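Local atomic coordinates of osmolarity sensor protein EnvZ (Escherichia coli, PDB entry 5XGA), a protein that probably senses changes in external osmolarity through its periplasmic domain and, as a histidine kinase, passes the signal on by phosphorylation. Residues 10-22 and 72-84. Sequence-based numbering, arbitrary orientation.
Sequences LQQFNKVLAYEVR and YEFLSHQMAQQLG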
loop_
_atom_site.group_PDB
_atom_site.type_symbol
_atom_site.label_atom_id
_atom_site.label_comp_id
_atom_site.label_asym_id
_atom_site.label_seq_id
_atom_site.Cartn_x
_atom_site.Cartn_y
_atom_site.Cartn_z
ATOM N N LEU A 10 1.001 -1.064 -12.737
ATOM C CA LEU A 10 1.046 -1.729 -11.449
ATOM C C LEU A 10 2.368 -1.428 -10.744
ATOM O O LEU A 10 2.400 -1.188 -9.538
ATOM C CB LEU A 10 0.860 -3.236 -11.636
ATOM C CG LEU A 10 0.662 -4.014 -10.346
ATOM C CD1 LEU A 10 -0.620 -3.570 -9.658
ATOM C CD2 LEU A 10 0.636 -5.509 -10.660
ATOM N N GLN A 11 3.457 -1.416 -11.507
ATOM C CA GLN A 11 4.780 -1.174 -10.934
ATOM C C GLN A 11 4.903 0.243 -10.384
ATOM O O GLN A 11 5.447 0.463 -9.302
ATOM C CB GLN A 11 5.867 -1.426 -11.979
ATOM C CG GLN A 11 5.853 -2.841 -12.573
ATOM C CD GLN A 11 4.951 -2.975 -13.806
ATOM O OE1 GLN A 11 3.897 -2.346 -13.895
ATOM N NE2 GLN A 11 5.373 -3.807 -14.763
ATOM N N GLN A 12 4.405 1.219 -11.138
ATOM C CA GLN A 12 4.420 2.603 -10.670
ATOM C C GLN A 12 3.499 2.793 -9.464
ATOM O O GLN A 12 3.813 3.552 -8.536
ATOM C CB GLN A 12 3.988 3.535 -11.797
ATOM C CG GLN A 12 4.071 4.988 -11.455
ATOM C CD GLN A 12 3.772 5.828 -12.665
ATOM O OE1 GLN A 12 3.040 5.392 -13.560
ATOM N NE2 GLN A 12 4.349 7.027 -12.721
ATOM N N PHE A 13 2.349 2.120 -9.496
ATOM C CA PHE A 13 1.387 2.226 -8.406
ATOM C C PHE A 13 1.977 1.688 -7.114
ATOM O O PHE A 13 1.806 2.285 -6.057
ATOM C CB PHE A 13 0.102 1.486 -8.733
ATOM C CG PHE A 13 -0.934 1.587 -7.654
ATOM C CD1 PHE A 13 -1.626 2.765 -7.449
ATOM C CD2 PHE A 13 -1.224 0.501 -6.854
ATOM C CE1 PHE A 13 -2.590 2.852 -6.460
ATOM C CE2 PHE A 13 -2.186 0.585 -5.863
ATOM C CZ PHE A 13 -2.866 1.756 -5.669
ATOM N N ASN A 14 2.666 0.551 -7.206
ATOM C CA ASN A 14 3.340 -0.019 -6.039
ATOM C C ASN A 14 4.359 0.953 -5.438
ATOM O O ASN A 14 4.500 1.055 -4.205
ATOM C CB ASN A 14 4.024 -1.341 -6.422
ATOM C CG ASN A 14 4.374 -2.187 -5.222
ATOM O OD1 ASN A 14 5.558 -2.443 -4.932
ATOM N ND2 ASN A 14 3.345 -2.641 -4.511
ATOM N N LYS A 15 5.087 1.660 -6.300
ATOM C CA LYS A 15 6.083 2.619 -5.817
ATOM C C LYS A 15 5.400 3.746 -5.068
ATOM O O LYS A 15 5.849 4.175 -3.998
ATOM C CB LYS A 15 6.907 3.204 -6.964
ATOM C CG LYS A 15 7.775 2.211 -7.708
ATOM C CD LYS A 15 8.728 2.930 -8.667
ATOM C CE LYS A 15 10.030 3.279 -7.962
ATOM N NZ LYS A 15 10.672 2.051 -7.388
ATOM N N VAL A 16 4.317 4.237 -5.656
ATOM C CA VAL A 16 3.529 5.309 -5.063
ATOM C C VAL A 16 2.944 4.880 -3.727
ATOM O O VAL A 16 3.100 5.556 -2.707
ATOM C CB VAL A 16 2.394 5.730 -6.001
ATOM C CG1 VAL A 16 1.360 6.542 -5.236
ATOM C CG2 VAL A 16 2.965 6.503 -7.186
ATOM N N LEU A 17 2.277 3.736 -3.745
ATOM C CA LEU A 17 1.686 3.166 -2.546
ATOM C C LEU A 17 2.702 3.010 -1.410
ATOM O O LEU A 17 2.422 3.339 -0.254
ATOM C CB LEU A 17 1.076 1.814 -2.891
ATOM C CG LEU A 17 0.414 1.036 -1.776
ATOM C CD1 LEU A 17 -0.754 1.815 -1.234
ATOM C CD2 LEU A 17 -0.029 -0.317 -2.326
ATOM N N ALA A 18 3.877 2.497 -1.742
ATOM C CA ALA A 18 4.911 2.242 -0.735
ATOM C C ALA A 18 5.332 3.525 -0.032
ATOM O O ALA A 18 5.419 3.582 1.199
ATOM C CB ALA A 18 6.115 1.572 -1.377
ATOM N N TYR A 19 5.604 4.553 -0.824
ATOM C CA TYR A 19 6.004 5.846 -0.287
ATOM C C TYR A 19 4.939 6.439 0.616
ATOM O O TYR A 19 5.240 6.911 1.711
ATOM C CB TYR A 19 6.320 6.835 -1.401
ATOM C CG TYR A 19 7.007 8.051 -0.833
ATOM C CD1 TYR A 19 8.194 7.916 -0.123
ATOM C CD2 TYR A 19 6.458 9.321 -0.960
ATOM C CE1 TYR A 19 8.835 9.016 0.429
ATOM C CE2 TYR A 19 7.097 10.433 -0.411
ATOM C CZ TYR A 19 8.283 10.268 0.286
ATOM O OH TYR A 19 8.930 11.350 0.841
ATOM N N GLU A 20 3.688 6.404 0.168
ATOM C CA GLU A 20 2.593 6.967 0.950
ATOM C C GLU A 20 2.297 6.139 2.195
ATOM O O GLU A 20 2.055 6.695 3.255
ATOM C CB GLU A 20 1.326 7.109 0.079
ATOM C CG GLU A 20 1.572 7.938 -1.170
ATOM C CD GLU A 20 0.301 8.503 -1.793
ATOM O OE1 GLU A 20 -0.794 8.304 -1.230
ATOM O OE2 GLU A 20 0.403 9.164 -2.846
ATOM N N VAL A 21 2.311 4.810 2.082
ATOM C CA VAL A 21 2.116 3.988 3.272
ATOM C C VAL A 21 3.239 4.212 4.287
ATOM O O VAL A 21 3.013 4.177 5.499
ATOM C CB VAL A 21 2.034 2.514 2.928
ATOM C CG1 VAL A 21 2.126 1.674 4.200
ATOM C CG2 VAL A 21 0.726 2.246 2.196
ATOM N N ARG A 22 4.441 4.454 3.786
ATOM C CA ARG A 22 5.570 4.740 4.664
ATOM C C ARG A 22 5.258 5.980 5.514
ATOM O O ARG A 22 5.536 6.022 6.712
ATOM C CB ARG A 22 6.839 4.944 3.837
ATOM C CG ARG A 22 8.099 4.996 4.663
ATOM C CD ARG A 22 9.312 5.213 3.791
ATOM N NE ARG A 22 10.418 5.736 4.587
ATOM C CZ ARG A 22 11.456 6.390 4.077
ATOM N NH1 ARG A 22 11.535 6.592 2.769
ATOM N NH2 ARG A 22 12.412 6.842 4.879
ATOM N N TYR A 72 3.094 -11.418 -5.502
ATOM C CA TYR A 72 4.073 -10.761 -6.368
ATOM C C TYR A 72 5.391 -10.573 -5.620
ATOM O O TYR A 72 5.470 -9.781 -4.681
ATOM C CB TYR A 72 3.551 -9.410 -6.845
ATOM C CG TYR A 72 2.666 -9.516 -8.060
ATOM C CD1 TYR A 72 1.499 -10.273 -8.028
ATOM C CD2 TYR A 72 2.992 -8.854 -9.234
ATOM C CE1 TYR A 72 0.681 -10.362 -9.143
ATOM C CE2 TYR A 72 2.182 -8.940 -10.352
ATOM C CZ TYR A 72 1.033 -9.693 -10.299
ATOM O OH TYR A 72 0.233 -9.777 -11.414
ATOM N N GLU A 73 6.418 -11.299 -6.043
ATOM C CA GLU A 73 7.659 -11.375 -5.289
ATOM C C GLU A 73 8.420 -10.068 -5.364
ATOM O O GLU A 73 8.855 -9.536 -4.342
ATOM C CB GLU A 73 8.522 -12.533 -5.802
ATOM C CG GLU A 73 9.870 -12.702 -5.105
ATOM C CD GLU A 73 9.766 -13.289 -3.708
ATOM O OE1 GLU A 73 8.640 -13.575 -3.251
ATOM O OE2 GLU A 73 10.824 -13.456 -3.055
ATOM N N PHE A 74 8.584 -9.535 -6.569
ATOM C CA PHE A 74 9.320 -8.290 -6.687
ATOM C C PHE A 74 8.571 -7.161 -5.985
ATOM O O PHE A 74 9.164 -6.406 -5.218
ATOM C CB PHE A 74 9.583 -7.925 -8.147
ATOM C CG PHE A 74 10.332 -6.639 -8.304
ATOM C CD1 PHE A 74 11.672 -6.560 -7.951
ATOM C CD2 PHE A 74 9.696 -5.499 -8.774
ATOM C CE1 PHE A 74 12.371 -5.364 -8.075
ATOM C CE2 PHE A 74 10.389 -4.307 -8.904
ATOM C CZ PHE A 74 11.725 -4.241 -8.552
ATOM N N LEU A 75 7.270 -7.044 -6.233
ATOM C CA LEU A 75 6.499 -5.991 -5.572
ATOM C C LEU A 75 6.598 -6.108 -4.049
ATOM O O LEU A 75 6.699 -5.100 -3.346
ATOM C CB LEU A 75 5.033 -6.037 -5.997
ATOM C CG LEU A 75 4.685 -5.845 -7.481
ATOM C CD1 LEU A 75 3.184 -5.786 -7.631
ATOM C CD2 LEU A 75 5.340 -4.592 -8.078
ATOM N N SER A 76 6.548 -7.339 -3.539
ATOM C CA SER A 76 6.629 -7.544 -2.094
ATOM C C SER A 76 7.981 -7.079 -1.539
ATOM O O SER A 76 8.044 -6.456 -0.483
ATOM C CB SER A 76 6.387 -9.019 -1.742
ATOM O OG SER A 76 5.115 -9.461 -2.209
ATOM N N HIS A 77 9.069 -7.402 -2.229
ATOM C CA HIS A 77 10.389 -6.969 -1.763
ATOM C C HIS A 77 10.543 -5.451 -1.888
ATOM O O HIS A 77 11.065 -4.784 -0.985
ATOM C CB HIS A 77 11.494 -7.667 -2.544
ATOM C CG HIS A 77 11.849 -9.011 -2.007
ATOM N ND1 HIS A 77 12.795 -9.191 -1.018
ATOM C CD2 HIS A 77 11.382 -10.245 -2.309
ATOM C CE1 HIS A 77 12.899 -10.478 -0.740
ATOM N NE2 HIS A 77 12.049 -11.139 -1.507
ATOM N N GLN A 78 10.076 -4.916 -3.013
ATOM C CA GLN A 78 10.128 -3.479 -3.254
ATOM C C GLN A 78 9.351 -2.751 -2.156
ATOM O O GLN A 78 9.808 -1.752 -1.618
ATOM C CB GLN A 78 9.569 -3.137 -4.642
ATOM C CG GLN A 78 9.589 -1.635 -4.963
ATOM C CD GLN A 78 9.046 -1.290 -6.351
ATOM O OE1 GLN A 78 9.741 -0.680 -7.168
ATOM N NE2 GLN A 78 7.797 -1.668 -6.615
ATOM N N MET A 79 8.180 -3.269 -1.813
ATOM C CA MET A 79 7.381 -2.702 -0.733
ATOM C C MET A 79 8.097 -2.886 0.608
ATOM O O MET A 79 8.216 -1.942 1.386
ATOM C CB MET A 79 5.993 -3.351 -0.703
ATOM C CG MET A 79 5.094 -2.885 0.447
ATOM S SD MET A 79 4.443 -1.210 0.209
ATOM C CE MET A 79 3.489 -1.418 -1.314
ATOM N N ALA A 80 8.594 -4.092 0.864
ATOM C CA ALA A 80 9.285 -4.369 2.137
ATOM C C ALA A 80 10.447 -3.404 2.374
ATOM O O ALA A 80 10.636 -2.889 3.483
ATOM C CB ALA A 80 9.795 -5.814 2.172
ATOM N N GLN A 81 11.230 -3.177 1.329
ATOM C CA GLN A 81 12.384 -2.286 1.416
ATOM C C GLN A 81 11.991 -0.850 1.742
ATOM O O GLN A 81 12.693 -0.175 2.484
ATOM C CB GLN A 81 13.174 -2.316 0.110
ATOM C CG GLN A 81 14.672 -2.397 0.304
ATOM C CD GLN A 81 15.332 -3.266 -0.744
ATOM O OE1 GLN A 81 14.764 -3.507 -1.815
ATOM N NE2 GLN A 81 16.532 -3.755 -0.441
ATOM N N GLN A 82 10.881 -0.374 1.186
ATOM C CA GLN A 82 10.448 1.002 1.428
ATOM C C GLN A 82 9.811 1.153 2.794
ATOM O O GLN A 82 10.022 2.149 3.482
ATOM C CB GLN A 82 9.460 1.461 0.350
ATOM C CG GLN A 82 10.091 1.754 -0.986
ATOM C CD GLN A 82 11.068 2.910 -0.924
ATOM O OE1 GLN A 82 10.708 4.038 -0.562
ATOM N NE2 GLN A 82 12.318 2.630 -1.275
ATOM N N LEU A 83 9.009 0.173 3.189
ATOM C CA LEU A 83 8.333 0.248 4.484
ATOM C C LEU A 83 9.275 -0.114 5.611
ATOM O O LEU A 83 9.001 0.187 6.774
ATOM C CB LEU A 83 7.112 -0.676 4.533
ATOM C CG LEU A 83 6.026 -0.420 3.483
ATOM C CD1 LEU A 83 4.751 -1.175 3.843
ATOM C CD2 LEU A 83 5.752 1.076 3.322
ATOM N N GLY A 84 10.363 -0.798 5.269
ATOM C CA GLY A 84 11.393 -1.143 6.241
ATOM C C GLY A 84 11.072 -2.308 7.159
ATOM O O GLY A 84 11.516 -2.339 8.309
#
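Asn14 turns its CG anti to the backbone N (chi1 -163°), and Gln78, with the same first torsion, runs fully extended; the two chains reach past one another from facing helices, which brings their amides together with planes 25° apart. Gln78 NE2 gives a hydrogen bond of 2.9 Å to Asn14 OD1, arriving in the carbonyl plane on a lone pair. The other end of the same amide is held by Lys15, whose chain bends at chi3 and chi4 to set NZ 2.9 Å from Gln78 OE1, above the carbonyl plane. A leucine in place of Gln78 would probably leave Asn14 OD1 without its donor, still facing the carbonyl oxygen of Leu75, and Lys15 NZ without this acceptor. On the inner side Met79 curls its CE to 3.4 Å from Asn14 ND2, a buried nitrogen with no partner in the model, and on to Leu17. Segments 10-22 and 73-83 run roughly parallel, 26° apart, over one face of the five-stranded antiparallel sheet, consistent with a PAS-like (PDC) sensor fold; there Met79 touches Val89 and Leu102, and Leu17 touches Val100. The small CB of Ala18 meets Met79 SD at 3.6 Å and Gln82 CB at 3.8 Å. At the N-terminal end Leu10 CD2 rests 3.8 Å from Tyr72 CE2, while at the C-terminal end Leu83 CD2 packs 3.8 Å from CG1 of Val21, whose side chain also lies close to a bound CHAPS molecule.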